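Side-chain contact in BAG family molecular chaperone regulator 3 (Arabidopsis thaliana, PDB 4HWF), which binds the ATPase domain of HSP70/HSC70 chaperones through its BAG domain and probably regulates programmed cell death and stress responses as a co-chaperone: residues 8-13 with 51-56. Sequence-based numbering, arbitrary orientation.
Sequences SDISFE and LRLDAI
Ile10 reaches across to Arg52, Leu53 and Ile56; their helices, 3-29 and 36-57, are neighbours in the antiparallel three-helix bundle that forms the BAG domain. The two short segments run nearly antiparallel, at 159°, with axes 10.4 Å apart, and their backbones come nearest at Ile10 and Leu53. The CB of Ile10 points toward the other helix, and of its two branches the CG1 one, anti to the carbonyl carbon, makes the contacts across. CG1 meets the edge of the Arg52 guanidinium, near its plane, with Ile10 CG1 3.9 Å from Arg52 NE. The bend of the Arg52 chain at chi3 (35°) turns the guanidinium so that it crosses the isoleucine with an edge toward CG1; its aliphatic root also touches, Arg52 CB to Ile10 CD1 being 3.9 Å. Beyond CG1, the extended chi2 (165°) drives CD1 against the backbone of Leu53, 3.7 Å from both Leu53 N and Leu53 CA. Leu53 CB lies 4.1 Å from the same Ile10 CD1, and both Leu53 and Ile56 also pack on Ile7, three residues earlier in helix 3-29. On the side of helix 36-57 turned away from 8-13, Asp54 makes a salt bridge to Arg72 of helix 62-86. Cutting Ile10 back to alanine removes CG1, CG2 and CD1 and would probably open a gap between Leu53 and the Arg52 guanidinium, with Ile56 CD1 losing this methyl partner. That tip meets Ile10 methyl to methyl, with Ile56 CD1 3.8 Å from Ile10 CD1.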
loop_
_atom_site.group_PDB
_atom_site.type_symbol
_atom_site.label_atom_id
_atom_site.label_comp_id
_atom_site.label_asym_id
_atom_site.label_seq_id
_atom_site.Cartn_x
_atom_site.Cartn_y
_atom_site.Cartn_z
ATOM N N SER A 8 -13.355 8.436 -3.856
ATOM C CA SER A 8 -13.183 8.312 -5.303
ATOM C C SER A 8 -11.810 8.757 -5.777
ATOM O O SER A 8 -11.166 8.067 -6.561
ATOM C CB SER A 8 -14.236 9.135 -6.045
ATOM O OG SER A 8 -15.459 8.440 -6.112
ATOM N N ASP A 9 -11.380 9.931 -5.323
ATOM C CA ASP A 9 -10.092 10.481 -5.735
ATOM C C ASP A 9 -8.950 9.579 -5.285
ATOM O O ASP A 9 -7.968 9.395 -5.995
ATOM C CB ASP A 9 -9.905 11.889 -5.169
ATOM C CG ASP A 9 -10.973 12.863 -5.653
ATOM O OD1 ASP A 9 -11.633 12.568 -6.678
ATOM O OD2 ASP A 9 -11.152 13.929 -5.011
ATOM N N ILE A 10 -9.084 9.013 -4.091
ATOM C CA ILE A 10 -8.073 8.102 -3.585
ATOM C C ILE A 10 -8.011 6.863 -4.469
ATOM O O ILE A 10 -6.932 6.391 -4.827
ATOM C CB ILE A 10 -8.360 7.722 -2.115
ATOM C CG1 ILE A 10 -8.100 8.928 -1.206
ATOM C CG2 ILE A 10 -7.506 6.554 -1.690
ATOM C CD1 ILE A 10 -8.684 8.778 0.195
ATOM N N SER A 11 -9.181 6.339 -4.819
ATOM C CA SER A 11 -9.276 5.191 -5.708
ATOM C C SER A 11 -8.551 5.482 -7.028
ATOM O O SER A 11 -7.726 4.703 -7.479
ATOM C CB SER A 11 -10.748 4.863 -5.971
ATOM O OG SER A 11 -10.870 3.677 -6.727
ATOM N N PHE A 12 -8.853 6.624 -7.626
ATOM C CA PHE A 12 -8.177 7.042 -8.852
ATOM C C PHE A 12 -6.667 7.115 -8.666
ATOM O O PHE A 12 -5.903 6.587 -9.476
ATOM C CB PHE A 12 -8.703 8.401 -9.312
ATOM C CG PHE A 12 -7.785 9.115 -10.274
ATOM C CD1 PHE A 12 -7.994 9.030 -11.648
ATOM C CD2 PHE A 12 -6.711 9.874 -9.807
ATOM C CE1 PHE A 12 -7.149 9.689 -12.542
ATOM C CE2 PHE A 12 -5.863 10.531 -10.691
ATOM C CZ PHE A 12 -6.084 10.437 -12.063
ATOM N N GLU A 13 -6.232 7.771 -7.596
ATOM C CA GLU A 13 -4.802 7.958 -7.365
ATOM C C GLU A 13 -4.086 6.634 -7.112
ATOM O O GLU A 13 -2.965 6.425 -7.572
ATOM C CB GLU A 13 -4.566 8.932 -6.205
ATOM C CG GLU A 13 -3.095 9.213 -5.914
ATOM C CD GLU A 13 -2.332 9.771 -7.118
ATOM O OE1 GLU A 13 -2.966 10.417 -7.988
ATOM O OE2 GLU A 13 -1.100 9.557 -7.187
ATOM N N LEU A 51 -3.307 6.380 4.470
ATOM C CA LEU A 51 -3.604 7.197 5.641
ATOM C C LEU A 51 -4.774 8.136 5.389
ATOM O O LEU A 51 -5.627 8.304 6.260
ATOM C CB LEU A 51 -2.356 7.972 6.079
ATOM C CG LEU A 51 -2.170 8.382 7.536
ATOM C CD1 LEU A 51 -2.295 7.217 8.517
ATOM C CD2 LEU A 51 -0.797 9.067 7.676
ATOM N N ARG A 52 -4.827 8.766 4.216
ATOM C CA ARG A 52 -5.974 9.614 3.888
ATOM C C ARG A 52 -7.278 8.824 3.923
ATOM O O ARG A 52 -8.304 9.322 4.378
ATOM C CB ARG A 52 -5.842 10.254 2.505
ATOM C CG ARG A 52 -4.817 11.335 2.406
ATOM C CD ARG A 52 -4.744 11.865 0.977
ATOM N NE ARG A 52 -6.052 11.867 0.311
ATOM C CZ ARG A 52 -6.885 12.905 0.278
ATOM N NH1 ARG A 52 -6.564 14.043 0.890
ATOM N NH2 ARG A 52 -8.045 12.810 -0.374
ATOM N N LEU A 53 -7.233 7.601 3.416
ATOM C CA LEU A 53 -8.430 6.759 3.341
ATOM C C LEU A 53 -8.905 6.411 4.753
ATOM O O LEU A 53 -10.083 6.557 5.080
ATOM C CB LEU A 53 -8.122 5.475 2.562
ATOM C CG LEU A 53 -9.296 4.505 2.371
ATOM C CD1 LEU A 53 -10.475 5.198 1.661
ATOM C CD2 LEU A 53 -8.865 3.245 1.631
ATOM N N ASP A 54 -7.967 5.960 5.579
ATOM C CA ASP A 54 -8.250 5.617 6.969
ATOM C C ASP A 54 -8.816 6.789 7.760
ATOM O O ASP A 54 -9.735 6.611 8.563
ATOM C CB ASP A 54 -7.012 5.051 7.662
ATOM C CG ASP A 54 -6.720 3.614 7.247
ATOM O OD1 ASP A 54 -7.598 3.002 6.585
ATOM O OD2 ASP A 54 -5.621 3.104 7.578
ATOM N N ALA A 55 -8.275 7.982 7.529
ATOM C CA ALA A 55 -8.762 9.180 8.214
ATOM C C ALA A 55 -10.240 9.440 7.855
ATOM O O ALA A 55 -11.039 9.891 8.690
ATOM C CB ALA A 55 -7.888 10.390 7.849
ATOM N N ILE A 56 -10.599 9.154 6.609
ATOM C CA ILE A 56 -11.993 9.280 6.178
ATOM C C ILE A 56 -12.876 8.199 6.818
ATOM O O ILE A 56 -13.925 8.489 7.400
ATOM C CB ILE A 56 -12.106 9.231 4.619
ATOM C CG1 ILE A 56 -11.555 10.522 4.002
ATOM C CG2 ILE A 56 -13.548 8.997 4.185
ATOM C CD1 ILE A 56 -11.137 10.369 2.546
#